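Local coordinates for putative branched chain amino acid ABC transporter, periplasmic amino acid-binding protein (Brucella ovis, PDB 4XFK) that probably serves as the periplasmic amino-acid-binding component of an ABC transport system, capturing branched-chain and related small amino acids for uptake, at residues A[82-87]-A[92-97]; A[117-122]-A[165-170]; A[244-247]-A[251-254]; A[257-262]-A[370-375]. The protein carries 1 engineered substitution. One frame throughout, in Å; residues are numbered along the deposited sequence.

Contact 1. Residues A[82-87]-A[92-97]; sequences IVQGSS and GQITED. With NA (sodium ion), chain D.
Strand 81-84 and helix 88-104, the first two elements of a beta-alpha-beta unit completed by strand 111-114, meet here through I82, Q84 and I94. The two branches of I94 divide the work. Its CD1 lies against the aliphatic part of Q84, 3.7 Å from both Q84 CB and Q84 CG, and this carries most of the contact. On the other branch, in the conformer given for I82, I82 CG2 lies 4.0 Å from I94 CG2. A67 and V71 of helix 63-76 and Y112 of strand 111-114 also pack on I94, so the contact is part of the apolar layer between sheet and helices.

The Q84 chain bends at chi2 (-89°) and carries its amide toward the turn before the helix. There NE2 of Q84 donates to the carbonyl O of S87 at 3.0 Å, with the acceptor close to the amide plane; Q84 OE1 is held by Y112 OH, so both ends of the amide are engaged and its rotation is fixed. S87, the N-cap residue, uses OG to cap V90 N. Just past the strand end, G85 O binds the sodium ion at 2.3 Å, alongside two waters, G116 O and Y31 OH. Apolar packing beneath a ligand-bearing loop at the carboxyl end of a parallel strand is characteristic of the alpha/beta lobes of periplasmic binding proteins.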
loop_
_atom_site.group_PDB
_atom_site.type_symbol
_atom_site.label_atom_id
_atom_site.label_comp_id
_atom_site.label_asym_id
_atom_site.label_seq_id
_atom_site.Cartn_x
_atom_site.Cartn_y
_atom_site.Cartn_z
ATOM N N ILE A 82 -8.651 -5.453 -13.252
ATOM C CA ILE A 82 -8.890 -4.168 -12.604
ATOM C C ILE A 82 -7.761 -3.922 -11.611
ATOM O O ILE A 82 -7.446 -4.805 -10.811
ATOM C CB ILE A 82 -10.210 -4.197 -11.797
ATOM C CG1 ILE A 82 -11.396 -4.601 -12.684
ATOM C CG2 ILE A 82 -10.450 -2.861 -11.079
ATOM C CD1 ILE A 82 -11.696 -3.629 -13.800
ATOM N N VAL A 83 -7.179 -2.732 -11.647
ATOM C CA VAL A 83 -6.134 -2.342 -10.707
ATOM C C VAL A 83 -6.560 -1.086 -9.942
ATOM O O VAL A 83 -7.080 -0.132 -10.540
ATOM C CB VAL A 83 -4.833 -2.054 -11.455
ATOM C CG1 VAL A 83 -3.831 -1.404 -10.549
ATOM C CG2 VAL A 83 -4.281 -3.345 -12.079
ATOM N N GLN A 84 -6.332 -1.091 -8.628
ATOM C CA GLN A 84 -6.693 0.029 -7.767
ATOM C C GLN A 84 -5.929 -0.128 -6.459
ATOM O O GLN A 84 -5.529 -1.244 -6.105
ATOM C CB GLN A 84 -8.208 0.045 -7.521
ATOM C CG GLN A 84 -8.714 1.176 -6.615
ATOM C CD GLN A 84 -8.724 0.796 -5.140
ATOM O OE1 GLN A 84 -8.478 -0.356 -4.782
ATOM N NE2 GLN A 84 -9.009 1.772 -4.278
ATOM N N GLY A 85 -5.708 0.971 -5.735
ATOM C CA GLY A 85 -5.083 0.867 -4.428
ATOM C C GLY A 85 -5.213 2.024 -3.449
ATOM O O GLY A 85 -4.757 1.897 -2.312
ATOM N N SER A 86 -5.818 3.147 -3.840
ATOM C CA SER A 86 -5.731 4.324 -2.966
ATOM C C SER A 86 -6.711 4.374 -1.797
ATOM O O SER A 86 -6.517 5.173 -0.892
ATOM C CB SER A 86 -5.834 5.626 -3.771
ATOM O OG SER A 86 -7.110 5.739 -4.378
ATOM N N SER A 87 -7.753 3.553 -1.802
ATOM C CA SER A 87 -8.739 3.576 -0.712
ATOM C C SER A 87 -9.310 2.202 -0.445
ATOM O O SER A 87 -9.808 1.556 -1.360
ATOM C CB SER A 87 -9.899 4.515 -1.047
ATOM O OG SER A 87 -10.998 4.272 -0.180
ATOM N N GLY A 92 -13.185 -2.246 -1.040
ATOM C CA GLY A 92 -14.247 -3.097 -0.519
ATOM C C GLY A 92 -15.370 -3.254 -1.530
ATOM O O GLY A 92 -15.933 -4.339 -1.703
ATOM N N GLN A 93 -15.695 -2.162 -2.218
ATOM C CA GLN A 93 -16.714 -2.191 -3.257
ATOM C C GLN A 93 -16.220 -2.942 -4.494
ATOM O O GLN A 93 -16.929 -3.804 -5.032
ATOM C CB GLN A 93 -17.109 -0.766 -3.638
ATOM C CG GLN A 93 -18.300 -0.700 -4.562
ATOM C CD GLN A 93 -19.564 -1.202 -3.894
ATOM O OE1 GLN A 93 -19.830 -0.897 -2.728
ATOM N NE2 GLN A 93 -20.350 -1.978 -4.626
ATOM N N ILE A 94 -15.019 -2.606 -4.964
ATOM C CA ILE A 94 -14.478 -3.244 -6.164
ATOM C C ILE A 94 -14.388 -4.753 -5.984
ATOM O O ILE A 94 -14.823 -5.520 -6.847
ATOM C CB ILE A 94 -13.086 -2.680 -6.549
ATOM C CG1 ILE A 94 -13.210 -1.229 -7.017
ATOM C CG2 ILE A 94 -12.436 -3.530 -7.652
ATOM C CD1 ILE A 94 -11.881 -0.598 -7.378
ATOM N N THR A 95 -13.842 -5.184 -4.852
ATOM C CA THR A 95 -13.634 -6.606 -4.666
ATOM C C THR A 95 -14.953 -7.387 -4.669
ATOM O O THR A 95 -15.028 -8.478 -5.243
ATOM C CB THR A 95 -12.768 -6.918 -3.427
ATOM O OG1 THR A 95 -12.083 -8.149 -3.658
ATOM C CG2 THR A 95 -13.590 -7.027 -2.136
ATOM N N GLU A 96 -15.996 -6.808 -4.079
ATOM C CA GLU A 96 -17.291 -7.474 -4.021
ATOM C C GLU A 96 -17.972 -7.491 -5.382
ATOM O O GLU A 96 -18.543 -8.508 -5.786
ATOM C CB GLU A 96 -18.199 -6.836 -2.968
ATOM C CG GLU A 96 -17.878 -7.268 -1.549
ATOM C CD GLU A 96 -17.911 -8.777 -1.385
ATOM O OE1 GLU A 96 -18.951 -9.393 -1.708
ATOM O OE2 GLU A 96 -16.894 -9.347 -0.942
ATOM N N ASP A 97 -17.896 -6.375 -6.100
ATOM C CA ASP A 97 -18.474 -6.320 -7.439
ATOM C C ASP A 97 -17.790 -7.302 -8.390
ATOM O O ASP A 97 -18.457 -7.958 -9.199
ATOM C CB ASP A 97 -18.427 -4.901 -8.005
ATOM C CG ASP A 97 -19.387 -3.959 -7.297
ATOM O OD1 ASP A 97 -20.268 -4.446 -6.555
ATOM O OD2 ASP A 97 -19.255 -2.733 -7.475
HETATM NA NA NA D . -3.127 2.551 -0.818
HETATM O O HOH W 1 -3.802 4.623 -0.386
HETATM O O HOH W 2 -1.607 2.649 0.859
#

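Contact 2. Residues A[117-122]-A[165-170]. With ACT (acetate ion), chain B.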
loop_
_atom_site.group_PDB
_atom_site.type_symbol
_atom_site.label_atom_id
_atom_site.label_comp_id
_atom_site.label_asym_id
_atom_site.label_seq_id
_atom_site.Cartn_x
_atom_site.Cartn_y
_atom_site.Cartn_z
ATOM N N ALA A 117 -4.677 -1.177 -1.253
ATOM C CA ALA A 117 -5.745 -1.001 -0.266
ATOM C C ALA A 117 -5.453 -1.960 0.878
ATOM O O ALA A 117 -5.417 -3.177 0.667
ATOM C CB ALA A 117 -7.077 -1.289 -0.890
ATOM N N GLU A 118 -5.231 -1.406 2.071
ATOM C CA GLU A 118 -4.543 -2.139 3.136
ATOM C C GLU A 118 -5.426 -2.657 4.284
ATOM O O GLU A 118 -4.922 -3.250 5.242
ATOM C CB GLU A 118 -3.341 -1.319 3.650
ATOM C CG GLU A 118 -2.409 -0.900 2.498
ATOM C CD GLU A 118 -1.022 -0.460 2.928
ATOM O OE1 GLU A 118 -0.570 -0.818 4.042
ATOM O OE2 GLU A 118 -0.378 0.243 2.121
ATOM N N ALA A 119 -6.740 -2.465 4.180
ATOM C CA ALA A 119 -7.652 -2.972 5.214
ATOM C C ALA A 119 -7.617 -4.500 5.311
ATOM O O ALA A 119 -7.522 -5.202 4.307
ATOM C CB ALA A 119 -9.061 -2.494 4.952
ATOM N N LEU A 120 -7.717 -5.012 6.531
ATOM C CA LEU A 120 -7.602 -6.447 6.763
ATOM C C LEU A 120 -8.586 -7.307 5.974
ATOM O O LEU A 120 -8.218 -8.371 5.489
ATOM C CB LEU A 120 -7.768 -6.746 8.256
ATOM C CG LEU A 120 -6.663 -6.171 9.133
ATOM C CD1 LEU A 120 -6.996 -6.374 10.596
ATOM C CD2 LEU A 120 -5.335 -6.808 8.791
ATOM N N GLU A 121 -9.832 -6.857 5.855
ATOM C CA GLU A 121 -10.890 -7.690 5.291
ATOM C C GLU A 121 -10.599 -8.190 3.878
ATOM O O GLU A 121 -11.105 -9.244 3.473
ATOM C CB GLU A 121 -12.236 -6.953 5.311
ATOM C CG GLU A 121 -12.296 -5.722 4.408
ATOM C CD GLU A 121 -13.677 -5.090 4.362
ATOM O OE1 GLU A 121 -14.590 -5.603 5.039
ATOM O OE2 GLU A 121 -13.855 -4.088 3.634
ATOM N N LEU A 122 -9.788 -7.450 3.122
ATOM C CA LEU A 122 -9.548 -7.804 1.726
ATOM C C LEU A 122 -8.852 -9.163 1.567
ATOM O O LEU A 122 -9.008 -9.826 0.542
ATOM C CB LEU A 122 -8.815 -6.672 1.004
ATOM C CG LEU A 122 -9.618 -5.363 1.051
ATOM C CD1 LEU A 122 -8.760 -4.193 0.656
ATOM C CD2 LEU A 122 -10.857 -5.447 0.159
ATOM N N ASN A 165 -11.767 7.338 10.714
ATOM C CA ASN A 165 -12.903 6.475 11.001
ATOM C C ASN A 165 -13.498 5.850 9.734
ATOM O O ASN A 165 -14.574 6.245 9.267
ATOM C CB ASN A 165 -13.968 7.220 11.810
ATOM C CG ASN A 165 -14.799 6.283 12.665
ATOM O OD1 ASN A 165 -14.943 5.100 12.345
ATOM N ND2 ASN A 165 -15.345 6.803 13.763
ATOM N N TYR A 166 -12.763 4.889 9.181
ATOM C CA TYR A 166 -13.261 3.977 8.149
ATOM C C TYR A 166 -12.500 2.668 8.309
ATOM O O TYR A 166 -11.670 2.552 9.216
ATOM C CB TYR A 166 -13.152 4.553 6.725
ATOM C CG TYR A 166 -11.777 4.639 6.089
ATOM C CD1 TYR A 166 -10.811 5.522 6.563
ATOM C CD2 TYR A 166 -11.471 3.878 4.959
ATOM C CE1 TYR A 166 -9.570 5.630 5.948
ATOM C CE2 TYR A 166 -10.236 3.973 4.341
ATOM C CZ TYR A 166 -9.287 4.850 4.838
ATOM O OH TYR A 166 -8.056 4.966 4.228
ATOM N N SER A 167 -12.774 1.687 7.452
ATOM C CA SER A 167 -12.250 0.331 7.647
ATOM C C SER A 167 -10.751 0.318 7.945
ATOM O O SER A 167 -10.306 -0.333 8.892
ATOM C CB SER A 167 -12.572 -0.574 6.454
ATOM O OG SER A 167 -11.981 -0.069 5.279
ATOM N N TRP A 168 -9.979 1.059 7.155
ATOM C CA TRP A 168 -8.528 1.083 7.323
ATOM C C TRP A 168 -8.094 1.572 8.709
ATOM O O TRP A 168 -7.307 0.914 9.395
ATOM C CB TRP A 168 -7.886 1.941 6.225
ATOM C CG TRP A 168 -6.497 2.403 6.558
ATOM C CD1 TRP A 168 -6.103 3.692 6.799
ATOM C CD2 TRP A 168 -5.322 1.593 6.695
ATOM N NE1 TRP A 168 -4.759 3.734 7.070
ATOM C CE2 TRP A 168 -4.255 2.461 7.017
ATOM C CE3 TRP A 168 -5.071 0.219 6.599
ATOM C CZ2 TRP A 168 -2.952 2.004 7.233
ATOM C CZ3 TRP A 168 -3.772 -0.232 6.804
ATOM C CH2 TRP A 168 -2.732 0.657 7.122
ATOM N N GLY A 169 -8.601 2.727 9.122
ATOM C CA GLY A 169 -8.188 3.310 10.384
ATOM C C GLY A 169 -8.621 2.496 11.587
ATOM O O GLY A 169 -7.898 2.404 12.583
ATOM N N VAL A 170 -9.809 1.914 11.503
ATOM C CA VAL A 170 -10.296 1.017 12.537
ATOM C C VAL A 170 -9.364 -0.190 12.656
ATOM O O VAL A 170 -9.020 -0.600 13.763
ATOM C CB VAL A 170 -11.740 0.596 12.224
ATOM C CG1 VAL A 170 -12.191 -0.562 13.113
ATOM C CG2 VAL A 170 -12.663 1.799 12.383
HETATM C C ACT B . -6.342 2.504 2.655
HETATM O O ACT B . -7.514 2.946 2.665
HETATM O OXT ACT B . -6.195 1.318 2.277
HETATM C CH3 ACT B . -5.189 3.362 3.069
HETATM O O HOH W 3 -12.198 -2.123 3.338
#
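The backbones come close where A119, in the loop after strand 111-114, passes W168 at the start of helix 167-184, their CA atoms 4.7 Å apart. The six-membered part of the W168 indole lies beside E118: CZ3 of W168 is 3.4 Å from E118 CB, and the glutamate runs alongside the indole in the same direction. With CG anti to the carbonyl carbon (chi1 -53°) and an extended chain beyond it, E118 carries its carboxylate past the ring at 67° to the ring plane, to a salt bridge with R141. W168 NE1 donates to G219 O, which helps fix the rotation of the indole.

At the first turn of helix 167-184, A119 CB touches S167 OG at 3.8 Å. Water 3 joins the segments by polar means, donating to E121 OE2 at 2.6 Å and accepting from S167 OG at 2.8 Å.

An acetate, probably from the crystallisation liquor, bridges the two sides. E118 N gives it a nearly straight bond to OXT (2.9 Å, 171°), and Y166 OH donates to its other oxygen, O, at 2.6 Å, the oxygen lying at the tyrosine ring edge; S88 OG is a further partner. The acetate CH3 rests over one face of W168, 3.8 Å above the ring plane. A carboxylate gripped by a backbone N-H and hydroxyls from both sides, its methyl over an aromatic, is consistent with the amino-acid site in the interlobe cleft of leucine-binding-type proteins.

Contact 3. Residues A[244-247]-A[251-254]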
loop_
_atom_site.group_PDB
_atom_site.type_symbol
_atom_site.label_atom_id
_atom_site.label_comp_id
_atom_site.label_asym_id
_atom_site.label_seq_id
_atom_site.Cartn_x
_atom_site.Cartn_y
_atom_site.Cartn_z
ATOM N N SER A 244 2.472 4.317 8.828
ATOM C CA SER A 244 2.548 3.581 7.580
ATOM C C SER A 244 2.851 4.484 6.393
ATOM O O SER A 244 3.411 4.009 5.409
ATOM C CB SER A 244 1.232 2.840 7.327
ATOM O OG SER A 244 0.108 3.678 7.571
ATOM N N PHE A 245 2.500 5.773 6.485
ATOM C CA PHE A 245 2.461 6.625 5.286
ATOM C C PHE A 245 3.194 7.957 5.412
ATOM O O PHE A 245 2.960 8.863 4.605
ATOM C CB PHE A 245 1.012 6.898 4.854
ATOM C CG PHE A 245 0.209 5.648 4.587
ATOM C CD1 PHE A 245 0.705 4.635 3.779
ATOM C CD2 PHE A 245 -1.046 5.491 5.151
ATOM C CE1 PHE A 245 -0.038 3.476 3.555
ATOM C CE2 PHE A 245 -1.794 4.351 4.924
ATOM C CZ PHE A 245 -1.293 3.337 4.120
ATOM N N LEU A 246 4.113 8.085 6.368
ATOM C CA LEU A 246 4.782 9.373 6.538
ATOM C C LEU A 246 5.613 9.787 5.324
ATOM O O LEU A 246 5.827 10.982 5.112
ATOM C CB LEU A 246 5.648 9.390 7.796
ATOM C CG LEU A 246 6.154 10.765 8.232
ATOM C CD1 LEU A 246 5.008 11.702 8.588
ATOM C CD2 LEU A 246 7.117 10.627 9.393
ATOM N N ASP A 247 6.061 8.828 4.510
ATOM C CA ASP A 247 6.895 9.180 3.354
ATOM C C ASP A 247 6.086 9.646 2.135
ATOM O O ASP A 247 6.654 9.886 1.076
ATOM C CB ASP A 247 7.888 8.065 2.991
ATOM C CG ASP A 247 7.210 6.791 2.551
ATOM O OD1 ASP A 247 6.067 6.555 2.975
ATOM O OD2 ASP A 247 7.825 6.026 1.783
ATOM N N ASN A 251 4.873 15.550 3.851
ATOM C CA ASN A 251 4.838 15.427 5.308
ATOM C C ASN A 251 6.077 15.945 6.031
ATOM O O ASN A 251 5.963 16.568 7.088
ATOM C CB ASN A 251 4.616 13.978 5.717
ATOM C CG ASN A 251 3.203 13.533 5.521
ATOM O OD1 ASN A 251 2.265 14.234 5.890
ATOM N ND2 ASN A 251 3.033 12.348 4.966
ATOM N N ILE A 252 7.259 15.672 5.487
ATOM C CA ILE A 252 8.494 16.084 6.145
ATOM C C ILE A 252 8.677 17.598 6.079
ATOM O O ILE A 252 9.096 18.215 7.062
ATOM C CB ILE A 252 9.710 15.308 5.601
ATOM C CG1 ILE A 252 9.491 13.810 5.818
ATOM C CG2 ILE A 252 11.004 15.786 6.267
ATOM C CD1 ILE A 252 9.076 13.452 7.231
ATOM N N GLY A 253 8.324 18.204 4.950
ATOM C CA GLY A 253 8.299 19.651 4.865
ATOM C C GLY A 253 7.376 20.239 5.926
ATOM O O GLY A 253 7.738 21.188 6.622
ATOM N N ASN A 254 6.186 19.667 6.073
ATOM C CA ASN A 254 5.237 20.168 7.060
ATOM C C ASN A 254 5.702 19.955 8.494
ATOM O O ASN A 254 5.325 20.707 9.391
ATOM C CB ASN A 254 3.856 19.542 6.867
ATOM C CG ASN A 254 3.031 20.257 5.823
ATOM O OD1 ASN A 254 3.545 21.058 5.040
ATOM N ND2 ASN A 254 1.742 19.963 5.802
HETATM O O HOH W 4 0.696 10.632 4.401
#
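Polar and apolar contacts share the junction between the loop 244-247 and the short helix 251-255, and N251 takes part in both. The direct polar link is one hydrogen bond, from N251 ND2 to L246 O at 3.1 Å. The donor sits well above the carbonyl plane, 53° out of it, so it does not approach along a lone pair, although the acceptor lies near the plane of the N251 amide. With CG anti to its own carbonyl carbon (chi1 -75°), N251 turns its amide back toward the preceding loop. Water 4 extends the grip, accepting from N251 ND2 at 3.0 Å and donating to F245 O at 2.9 Å. Two successive loop carbonyls are thereby tied to one amide nitrogen, directly and through the water.

The apolar part is built on L246. Its CD1 packs against N251 CB at 3.7 Å, while the other methyl, CD2, meets I252 CD1 at 4.1 Å; the leucine and isoleucine side chains stand at about a right angle. L225 and M229 of helix 223-235 also lie on L246, and F374 of strand 373-380 touches both L246 and I252, closing this buried cluster.

F245 turns its ring away from the helix toward the interlobe side, where it meets W168 and W221. With an asparagine at the helix start bonded to a loop carbonyl and L246 in the apolar layer, the arrangement forms a strand-to-helix connection in the alpha/beta lobe of a periplasmic binding protein.

Contact 4. Residues A[257-262]-A[370-375]; sequences AIAEGH and TEYGFL
Y372 lays its ring against A259 and E260, two residues of the loop between helix 251-255 and strand 263-266. The close-packed part is at A259. Its methyl CB sits over one face of the Y372 ring, 4.2 Å from the centroid and 15° off the ring normal, a CH-pi contact displaced toward the CD1 side. Farther out on the ring, E260 CB comes to 3.7 Å from Y372 CE2. I252 and V359 also pack on Y372. The backbone on each side is shaped locally: A259 to H262 make a type II beta turn, and T370 OG1 accepts from Y372 N at 2.9 Å in an ST turn leading into the strand.

The outer side is wetter and looser. E260, with CG anti to the backbone N (chi1 -176°) and the rest of the chain extended, carries its carboxylate outward along the surface, and water joins it to the tyrosine hydroxyl. Water 6 is 2.9 Å from Y372 OH, while its bond to E260 OE1 is weak. Water 5 is held more firmly by the loop itself, donating to A257 O at 2.9 Å and accepting from E260 N at 3.0 Å, with a weak contact to Y372 OH.

Direct contact between the segments is thus apolar and CH-pi, and their polar links to each other run through water; both are also hydrogen-bonded by backbone to strand 350-360, G261 and H262 to V359 and G373 to S360, which implies a junction held through a shared strand as well as by the tyrosine.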
loop_
_atom_site.group_PDB
_atom_site.type_symbol
_atom_site.label_atom_id
_atom_site.label_comp_id
_atom_site.label_asym_id
_atom_site.label_seq_id
_atom_site.Cartn_x
_atom_site.Cartn_y
_atom_site.Cartn_z
ATOM N N ALA A 257 10.396 21.995 12.152
ATOM C CA ALA A 257 11.359 21.884 13.243
ATOM C C ALA A 257 11.329 20.554 14.004
ATOM O O ALA A 257 12.288 20.227 14.702
ATOM C CB ALA A 257 11.184 23.052 14.214
ATOM N N ILE A 258 10.242 19.792 13.887
ATOM C CA ILE A 258 10.148 18.524 14.624
ATOM C C ILE A 258 10.376 17.303 13.735
ATOM O O ILE A 258 10.036 16.183 14.116
ATOM C CB ILE A 258 8.796 18.356 15.376
ATOM C CG1 ILE A 258 7.624 18.214 14.398
ATOM C CG2 ILE A 258 8.570 19.508 16.347
ATOM C CD1 ILE A 258 6.350 17.686 15.052
ATOM N N ALA A 259 10.979 17.517 12.570
ATOM C CA ALA A 259 11.124 16.442 11.584
ATOM C C ALA A 259 11.897 15.214 12.083
ATOM O O ALA A 259 11.521 14.076 11.784
ATOM C CB ALA A 259 11.761 16.982 10.310
ATOM N N GLU A 260 12.986 15.435 12.817
ATOM C CA GLU A 260 13.867 14.341 13.210
ATOM C C GLU A 260 13.143 13.265 14.021
ATOM O O GLU A 260 12.400 13.570 14.948
ATOM C CB GLU A 260 15.063 14.883 14.008
ATOM C CG GLU A 260 16.102 13.827 14.398
ATOM C CD GLU A 260 17.218 14.377 15.278
ATOM O OE1 GLU A 260 17.180 15.575 15.631
ATOM O OE2 GLU A 260 18.136 13.606 15.628
ATOM N N GLY A 261 13.343 12.006 13.649
ATOM C CA GLY A 261 13.011 10.910 14.538
ATOM C C GLY A 261 11.660 10.243 14.373
ATOM O O GLY A 261 11.367 9.273 15.067
ATOM N N HIS A 262 10.818 10.760 13.483
ATOM C CA HIS A 262 9.561 10.078 13.176
ATOM C C HIS A 262 9.836 8.828 12.357
ATOM O O HIS A 262 10.886 8.714 11.716
ATOM C CB HIS A 262 8.583 11.019 12.480
ATOM C CG HIS A 262 8.274 12.231 13.292
ATOM N ND1 HIS A 262 7.345 12.226 14.309
ATOM C CD2 HIS A 262 8.808 13.475 13.271
ATOM C CE1 HIS A 262 7.308 13.421 14.873
ATOM N NE2 HIS A 262 8.192 14.194 14.266
ATOM N N THR A 370 14.082 19.034 1.949
ATOM C CA THR A 370 14.623 19.368 3.263
ATOM C C THR A 370 15.997 18.736 3.468
ATOM O O THR A 370 16.527 18.063 2.583
ATOM C CB THR A 370 13.692 18.894 4.405
ATOM O OG1 THR A 370 13.823 17.476 4.591
ATOM C CG2 THR A 370 12.237 19.243 4.102
ATOM N N GLU A 371 16.565 18.952 4.650
ATOM C CA GLU A 371 17.822 18.324 5.027
ATOM C C GLU A 371 17.617 16.888 5.500
ATOM O O GLU A 371 18.591 16.174 5.759
ATOM C CB GLU A 371 18.487 19.131 6.137
ATOM C CG GLU A 371 18.807 20.559 5.740
ATOM C CD GLU A 371 18.911 21.500 6.934
ATOM O OE1 GLU A 371 18.000 21.497 7.790
ATOM O OE2 GLU A 371 19.902 22.253 7.004
ATOM N N TYR A 372 16.354 16.475 5.620
ATOM C CA TYR A 372 15.999 15.167 6.164
ATOM C C TYR A 372 15.462 14.223 5.101
ATOM O O TYR A 372 14.808 14.649 4.159
ATOM C CB TYR A 372 14.928 15.325 7.248
ATOM C CG TYR A 372 15.415 16.051 8.485
ATOM C CD1 TYR A 372 15.383 17.443 8.570
ATOM C CD2 TYR A 372 15.912 15.343 9.566
ATOM C CE1 TYR A 372 15.843 18.104 9.700
ATOM C CE2 TYR A 372 16.367 15.990 10.700
ATOM C CZ TYR A 372 16.330 17.368 10.764
ATOM O OH TYR A 372 16.791 17.993 11.902
ATOM N N GLY A 373 15.712 12.930 5.278
ATOM C CA GLY A 373 15.040 11.912 4.497
ATOM C C GLY A 373 14.814 10.686 5.350
ATOM O O GLY A 373 15.082 10.689 6.556
ATOM N N PHE A 374 14.344 9.622 4.717
ATOM C CA PHE A 374 14.076 8.376 5.409
ATOM C C PHE A 374 15.296 7.472 5.386
ATOM O O PHE A 374 15.795 7.109 4.329
ATOM C CB PHE A 374 12.832 7.719 4.810
ATOM C CG PHE A 374 11.582 8.494 5.101
ATOM C CD1 PHE A 374 11.159 9.510 4.256
ATOM C CD2 PHE A 374 10.860 8.251 6.264
ATOM C CE1 PHE A 374 10.017 10.255 4.551
ATOM C CE2 PHE A 374 9.722 8.988 6.555
ATOM C CZ PHE A 374 9.303 9.989 5.698
ATOM N N LEU A 375 15.784 7.136 6.576
ATOM C CA LEU A 375 16.979 6.320 6.743
ATOM C C LEU A 375 16.541 4.970 7.294
ATOM O O LEU A 375 15.906 4.911 8.346
ATOM C CB LEU A 375 17.921 6.993 7.742
ATOM C CG LEU A 375 19.232 6.263 8.041
ATOM C CD1 LEU A 375 20.213 6.466 6.907
ATOM C CD2 LEU A 375 19.830 6.733 9.372
HETATM O O HOH W 5 14.016 18.069 13.772
HETATM O O HOH W 6 18.963 16.431 13.030
#

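Contacts 1, 2 and 3 are buried; contact 4, farthest from the chain centre, is only partly so. Contact 1 is strand-to-helix packing in one lobe and touches contact 2 through T95 and L122. Contact 2 crosses between segments 43 residues apart and meets contact 3 where W168 CZ2 lies 3.5 Å from F245 CE2. Contacts 3 and 4 share a neighbourhood on the far side of the centre from contact 1, with L246 against H262 and D247 against F374. Chemistry follows place: aliphatic packing beside a sodium ligand in contact 1, acetate-binding polar groups around an indole in contact 2, an asparagine bond beside apolar packing in contact 3, and a water-fringed tyrosine in contact 4.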